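Local coordinates for protein glutaredoxin 1 (PDB 3MSZ) that probably reduces protein disulfides as a glutaredoxin, binding glutathione beside a pair of redox-active cysteines, at residues A[12-17]-A[60-65]; A[8-13]-A[33-38]. All blocks are in the same frame, centred on the assembly; numbering follows the deposited sequence. Where two conformers were deposited one is given.

Contact 1: residues A[12-17]-A[60-65]; sequences NGCPYC and STVPQI. With GSH (glutathione), chain D; CAC (cacodylate ion), chain C.
Cys17, in one of its two modelled conformers, lays its sulfur against the ring of Pro63: SG lies 3.6 Å from Pro63 CB and 3.5 Å from Pro63 N, and it also touches CB of Val62. The arrangement is that of the redox site of thioredoxin-fold proteins, a CxxC at a helix start facing a cis-proline, consistent with the glutaredoxin family. Cys14, also modelled twice, is the N-cap of helix 15-26; in the conformer described its SG reaches 3.6 Å from Val62 O. A disulfide between the cysteines has been seen in a structure of this protein, but here Cys14 SG and Cys17 SG are 3.6 Å apart and not bonded. Proline suits position 63 as a compact, puckered apolar ring: preceded by a cis peptide bond, it packs on the first turn of the helix, CD on Tyr16 CB and CG near Tyr16 O. Glutathione lies further out, its N2 3.7 Å above one face of the Tyr16 ring, displaced from the centre, while its sulfur approaches Thr61 CB. Val62 turns its N-H to the pocket, as in other thioredoxin-fold proteins; a cacodylate ion, presumably carried over from crystallisation, accepts it, Val62 N to cacodylate O2 3.0 Å at 159°.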
loop_
_atom_site.group_PDB
_atom_site.type_symbol
_atom_site.label_atom_id
_atom_site.label_comp_id
_atom_site.label_asym_id
_atom_site.label_seq_id
_atom_site.Cartn_x
_atom_site.Cartn_y
_atom_site.Cartn_z
ATOM N N ASN A 12 -2.397 2.824 -12.232
ATOM C CA ASN A 12 -3.197 3.966 -12.724
ATOM C C ASN A 12 -4.652 3.539 -12.969
ATOM O O ASN A 12 -4.913 2.387 -13.330
ATOM C CB ASN A 12 -2.587 4.531 -14.017
ATOM C CG ASN A 12 -1.184 5.084 -13.807
ATOM O OD1 ASN A 12 -0.994 6.024 -13.037
ATOM N ND2 ASN A 12 -0.196 4.494 -14.483
ATOM N N GLY A 13 -5.599 4.453 -12.761
ATOM C CA GLY A 13 -7.018 4.150 -12.913
ATOM C C GLY A 13 -7.614 3.414 -11.718
ATOM O O GLY A 13 -8.705 2.844 -11.807
ATOM N N CYS A 14 -6.882 3.412 -10.610
ATOM C CA CYS A 14 -7.368 2.814 -9.380
ATOM C C CYS A 14 -7.623 3.920 -8.353
ATOM O O CYS A 14 -6.698 4.454 -7.740
ATOM C CB CYS A 14 -6.366 1.785 -8.852
ATOM S SG CYS A 14 -6.961 0.883 -7.405
ATOM N N PRO A 15 -8.888 4.308 -8.205
ATOM C CA PRO A 15 -9.209 5.404 -7.288
ATOM C C PRO A 15 -8.832 5.119 -5.843
ATOM O O PRO A 15 -8.420 6.049 -5.136
ATOM C CB PRO A 15 -10.719 5.572 -7.469
ATOM C CG PRO A 15 -10.947 5.193 -8.927
ATOM C CD PRO A 15 -10.010 3.990 -9.109
ATOM N N TYR A 16 -8.931 3.867 -5.404
ATOM C CA TYR A 16 -8.531 3.579 -4.028
ATOM C C TYR A 16 -7.039 3.787 -3.827
ATOM O O TYR A 16 -6.609 4.122 -2.721
ATOM C CB TYR A 16 -8.955 2.180 -3.580
ATOM C CG TYR A 16 -10.418 2.140 -3.225
ATOM C CD1 TYR A 16 -11.323 1.503 -4.041
ATOM C CD2 TYR A 16 -10.893 2.762 -2.065
ATOM C CE1 TYR A 16 -12.677 1.438 -3.711
ATOM C CE2 TYR A 16 -12.255 2.732 -1.738
ATOM C CZ TYR A 16 -13.138 2.059 -2.568
ATOM O OH TYR A 16 -14.485 2.005 -2.281
ATOM N N CYS A 17 -6.256 3.595 -4.884
ATOM C CA CYS A 17 -4.839 3.962 -4.854
ATOM C C CYS A 17 -4.673 5.470 -4.684
ATOM O O CYS A 17 -3.769 5.925 -3.990
ATOM C CB CYS A 17 -4.112 3.501 -6.126
ATOM S SG CYS A 17 -3.744 1.733 -6.165
ATOM N N SER A 60 -4.464 -9.507 -3.516
ATOM C CA SER A 60 -4.899 -9.724 -4.888
ATOM C C SER A 60 -5.513 -8.455 -5.458
ATOM O O SER A 60 -6.177 -8.489 -6.489
ATOM C CB SER A 60 -5.933 -10.862 -4.948
ATOM O OG SER A 60 -7.116 -10.454 -4.303
ATOM N N THR A 61 -5.280 -7.339 -4.780
ATOM C CA THR A 61 -5.726 -6.035 -5.248
ATOM C C THR A 61 -4.652 -4.995 -4.921
ATOM O O THR A 61 -3.711 -5.256 -4.154
ATOM C CB THR A 61 -7.048 -5.617 -4.551
ATOM O OG1 THR A 61 -6.809 -5.371 -3.155
ATOM C CG2 THR A 61 -8.097 -6.732 -4.682
ATOM N N VAL A 62 -4.789 -3.811 -5.507
ATOM C CA VAL A 62 -4.026 -2.646 -5.061
ATOM C C VAL A 62 -5.051 -1.619 -4.628
ATOM O O VAL A 62 -6.194 -1.697 -5.035
ATOM C CB VAL A 62 -3.128 -2.068 -6.168
ATOM C CG1 VAL A 62 -1.897 -2.964 -6.357
ATOM C CG2 VAL A 62 -3.934 -1.948 -7.471
ATOM N N PRO A 63 -4.645 -0.659 -3.785
ATOM C CA PRO A 63 -3.274 -0.479 -3.294
ATOM C C PRO A 63 -2.873 -1.499 -2.210
ATOM O O PRO A 63 -3.731 -2.074 -1.538
ATOM C CB PRO A 63 -3.325 0.931 -2.684
ATOM C CG PRO A 63 -4.710 0.992 -2.141
ATOM C CD PRO A 63 -5.581 0.291 -3.146
ATOM N N GLN A 64 -1.563 -1.695 -2.062
ATOM C CA GLN A 64 -0.974 -2.383 -0.910
ATOM C C GLN A 64 0.035 -1.438 -0.271
ATOM O O GLN A 64 0.976 -0.952 -0.919
ATOM C CB GLN A 64 -0.305 -3.725 -1.287
ATOM C CG GLN A 64 -1.303 -4.802 -1.810
ATOM C CD GLN A 64 -2.449 -5.133 -0.837
ATOM O OE1 GLN A 64 -3.568 -5.477 -1.251
ATOM N NE2 GLN A 64 -2.180 -5.017 0.450
ATOM N N ILE A 65 -0.159 -1.205 1.024
ATOM C CA ILE A 65 0.616 -0.231 1.761
ATOM C C ILE A 65 1.497 -0.905 2.819
ATOM O O ILE A 65 1.020 -1.737 3.607
ATOM C CB ILE A 65 -0.346 0.753 2.460
ATOM C CG1 ILE A 65 -1.202 1.466 1.405
ATOM C CG2 ILE A 65 0.443 1.739 3.352
ATOM C CD1 ILE A 65 -2.476 2.052 1.951
HETATM N N1 GSH D . -13.322 -6.142 1.399
HETATM C CA1 GSH D . -12.366 -5.235 0.787
HETATM C C1 GSH D . -11.620 -5.825 -0.390
HETATM O O11 GSH D . -11.015 -6.920 -0.281
HETATM O O12 GSH D . -11.588 -5.206 -1.495
HETATM C CB1 GSH D . -13.037 -3.988 0.232
HETATM C CG1 GSH D . -11.797 -3.199 -0.191
HETATM C CD1 GSH D . -12.095 -1.811 -0.594
HETATM O OE1 GSH D . -12.932 -1.001 0.209
HETATM N N2 GSH D . -11.465 -1.496 -1.718
HETATM C CA2 GSH D . -10.121 -1.994 -1.869
HETATM C C2 GSH D . -9.208 -1.411 -0.846
HETATM O O2 GSH D . -7.839 -1.173 -1.161
HETATM C CB2 GSH D . -9.612 -1.614 -3.240
HETATM S SG2 GSH D . -9.832 -2.967 -4.418
HETATM N N3 GSH D . -9.782 -1.131 0.346
HETATM C CA3 GSH D . -9.254 -1.722 1.549
HETATM C C3 GSH D . -9.038 -3.235 1.451
HETATM O O31 GSH D . -9.550 -3.961 0.565
HETATM O O32 GSH D . -8.322 -3.833 2.265
HETATM AS AS CAC C . -7.670 -4.081 -9.027
HETATM O O1 CAC C . -8.337 -2.493 -9.253
HETATM O O2 CAC C . -7.022 -4.080 -7.429
HETATM C C1 CAC C . -9.071 -5.450 -9.180
HETATM C C2 CAC C . -6.228 -4.429 -10.302
#

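Contact 2: residues A[8-13]-A[33-38]; sequences IYTRNG and ETIIDD. With CAC (cacodylate ion), chain C.
Glu33 sends its side chain across Thr10 at about a right angle. CB lies 4.0 Å from Ile8 O; CG, anti to the backbone N (chi1 -177°), comes 3.3 Å from Thr10 OG1; and at the tip OE2 accepts a 2.6 Å hydrogen bond from Thr10 OG1 on its anti side. The same OE2 forms a salt bridge to Lys21 of helix 15-26, so one carboxylate oxygen joins strand to helix. Threonine suits position 10 because OG1 can bond Glu33 while its branched CB packs against Cys17. Beneath these side chains the backbones pair in parallel: Thr34 N donates to Ile8 O, Thr10 N to Thr34 O, and Ile36 N to Thr10 O. Strands 6-10 and 32-35 are the two strands of a beta-alpha-beta unit of the thioredoxin fold, linked through helix 15-26. On the other face, Tyr9 CD1 rests 3.6 Å from Thr34 CB, the two side chains lying side by side, and Tyr9 OH is hydrogen-bonded to Lys7 NZ. Where the strands end, Asp37 replaces the sheet pairing with its carboxylate: OD1 receives Asn12 N and OD2 receives Asn12 ND2, each over 2.6 Å and on the syn side. A short acid and an amide suit these loop ends, since both oxygens find an N-H of the same residue. The Arg11 chain is extended from CG to NE, and its NE and NH1 both donate to cacodylate O1, NH1 at 2.8 Å, with that oxygen in the guanidinium plane.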
loop_
_atom_site.group_PDB
_atom_site.type_symbol
_atom_site.label_atom_id
_atom_site.label_comp_id
_atom_site.label_asym_id
_atom_site.label_seq_id
_atom_site.Cartn_x
_atom_site.Cartn_y
_atom_site.Cartn_z
ATOM N N ILE A 8 3.993 2.241 -1.160
ATOM C CA ILE A 8 2.681 1.949 -1.721
ATOM C C ILE A 8 2.782 1.379 -3.130
ATOM O O ILE A 8 3.419 1.969 -4.014
ATOM C CB ILE A 8 1.779 3.202 -1.835
ATOM C CG1 ILE A 8 1.936 4.098 -0.594
ATOM C CG2 ILE A 8 0.323 2.767 -1.996
ATOM C CD1 ILE A 8 1.002 5.333 -0.586
ATOM N N TYR A 9 2.115 0.248 -3.334
ATOM C CA TYR A 9 2.031 -0.369 -4.630
ATOM C C TYR A 9 0.678 -0.048 -5.233
ATOM O O TYR A 9 -0.356 -0.268 -4.592
ATOM C CB TYR A 9 2.218 -1.882 -4.477
ATOM C CG TYR A 9 3.622 -2.255 -4.039
ATOM C CD1 TYR A 9 4.625 -2.451 -4.981
ATOM C CD2 TYR A 9 3.934 -2.443 -2.692
ATOM C CE1 TYR A 9 5.915 -2.807 -4.596
ATOM C CE2 TYR A 9 5.242 -2.797 -2.286
ATOM C CZ TYR A 9 6.214 -2.988 -3.259
ATOM O OH TYR A 9 7.508 -3.332 -2.913
ATOM N N THR A 10 0.693 0.440 -6.476
ATOM C CA THR A 10 -0.495 0.971 -7.093
ATOM C C THR A 10 -0.573 0.629 -8.578
ATOM O O THR A 10 0.324 0.000 -9.139
ATOM C CB THR A 10 -0.520 2.527 -6.990
ATOM O OG1 THR A 10 0.560 3.048 -7.759
ATOM C CG2 THR A 10 -0.329 2.981 -5.544
ATOM N N ARG A 11 -1.684 1.027 -9.190
ATOM C CA ARG A 11 -1.806 1.059 -10.639
ATOM C C ARG A 11 -2.543 2.371 -10.989
ATOM O O ARG A 11 -3.212 2.992 -10.117
ATOM C CB ARG A 11 -2.567 -0.176 -11.141
ATOM C CG ARG A 11 -4.093 -0.099 -10.899
ATOM C CD ARG A 11 -4.784 -1.373 -11.410
ATOM N NE ARG A 11 -6.226 -1.376 -11.125
ATOM C CZ ARG A 11 -7.141 -0.659 -11.788
ATOM N NH1 ARG A 11 -8.420 -0.757 -11.464
ATOM N NH2 ARG A 11 -6.786 0.144 -12.792
ATOM N N ASN A 12 -2.397 2.824 -12.232
ATOM C CA ASN A 12 -3.197 3.966 -12.724
ATOM C C ASN A 12 -4.652 3.539 -12.969
ATOM O O ASN A 12 -4.913 2.387 -13.330
ATOM C CB ASN A 12 -2.587 4.531 -14.017
ATOM C CG ASN A 12 -1.184 5.084 -13.807
ATOM O OD1 ASN A 12 -0.994 6.024 -13.037
ATOM N ND2 ASN A 12 -0.196 4.494 -14.483
ATOM N N GLY A 13 -5.599 4.453 -12.761
ATOM C CA GLY A 13 -7.018 4.150 -12.913
ATOM C C GLY A 13 -7.614 3.414 -11.718
ATOM O O GLY A 13 -8.705 2.844 -11.807
ATOM N N GLU A 33 6.153 5.260 -4.255
ATOM C CA GLU A 33 5.120 4.570 -4.996
ATOM C C GLU A 33 5.767 3.677 -6.050
ATOM O O GLU A 33 6.647 4.113 -6.806
ATOM C CB GLU A 33 4.174 5.576 -5.677
ATOM C CG GLU A 33 2.995 4.912 -6.420
ATOM C CD GLU A 33 2.112 5.928 -7.181
ATOM O OE1 GLU A 33 2.596 7.044 -7.425
ATOM O OE2 GLU A 33 0.943 5.618 -7.553
ATOM N N THR A 34 5.302 2.438 -6.120
ATOM C CA THR A 34 5.625 1.560 -7.242
ATOM C C THR A 34 4.360 1.288 -8.046
ATOM O O THR A 34 3.402 0.720 -7.510
ATOM C CB THR A 34 6.166 0.253 -6.714
ATOM O OG1 THR A 34 7.399 0.524 -6.049
ATOM C CG2 THR A 34 6.401 -0.755 -7.834
ATOM N N ILE A 35 4.349 1.716 -9.311
ATOM C CA ILE A 35 3.185 1.560 -10.190
ATOM C C ILE A 35 3.336 0.301 -11.057
ATOM O O ILE A 35 4.315 0.144 -11.767
ATOM C CB ILE A 35 3.002 2.745 -11.140
ATOM C CG1 ILE A 35 2.769 4.041 -10.366
ATOM C CG2 ILE A 35 1.788 2.517 -12.049
ATOM C CD1 ILE A 35 2.724 5.279 -11.259
ATOM N N ILE A 36 2.368 -0.598 -10.971
ATOM C CA ILE A 36 2.364 -1.807 -11.789
ATOM C C ILE A 36 1.043 -1.907 -12.545
ATOM O O ILE A 36 0.068 -2.482 -12.056
ATOM C CB ILE A 36 2.567 -3.059 -10.925
ATOM C CG1 ILE A 36 1.793 -2.926 -9.608
ATOM C CG2 ILE A 36 4.048 -3.258 -10.648
ATOM C CD1 ILE A 36 2.123 -4.001 -8.562
ATOM N N ASP A 37 1.004 -1.328 -13.737
ATOM C CA ASP A 37 -0.270 -1.211 -14.471
ATOM C C ASP A 37 -0.737 -2.532 -15.091
ATOM O O ASP A 37 -1.923 -2.886 -15.036
ATOM C CB ASP A 37 -0.219 -0.110 -15.537
ATOM C CG ASP A 37 -0.555 1.289 -14.972
ATOM O OD1 ASP A 37 -0.943 1.410 -13.780
ATOM O OD2 ASP A 37 -0.432 2.273 -15.735
ATOM N N ASP A 38 0.182 -3.295 -15.645
ATOM C CA ASP A 38 -0.319 -4.459 -16.386
ATOM C C ASP A 38 -0.676 -5.682 -15.534
ATOM O O ASP A 38 -0.120 -5.920 -14.440
ATOM C CB ASP A 38 0.533 -4.803 -17.613
ATOM C CG ASP A 38 1.859 -5.389 -17.249
ATOM O OD1 ASP A 38 2.598 -4.712 -16.501
ATOM O OD2 ASP A 38 2.169 -6.511 -17.718
HETATM AS AS CAC C . -7.670 -4.081 -9.027
HETATM O O1 CAC C . -8.337 -2.493 -9.253
HETATM O O2 CAC C . -7.022 -4.080 -7.429
HETATM C C1 CAC C . -9.071 -5.450 -9.180
HETATM C C2 CAC C . -6.228 -4.429 -10.302
HETATM O O HOH W 1 -3.736 0.393 -14.393
#

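The two contacts have centres 7 Å apart and start from the same part of the chain. Strand 6-10 comes first, then the shared residues Asn12 and Gly13, helix 15-26, strand 32-35 and, after helix 39-50, the loop entering strand 64-67. Strand 6-10 lies between 32-35 and 64-67, so contact 2 joins it to its parallel edge neighbour, while contact 1 lies where the helix start meets the loop before its antiparallel one. A probable backbone hydrogen bond, Gln64 O to Tyr9 N at 2.9 Å, ties the two together. The CxxC follows the C-terminal end of strand 6-10 and so lies beside the loop before strand 64-67, in what is probably the redox site.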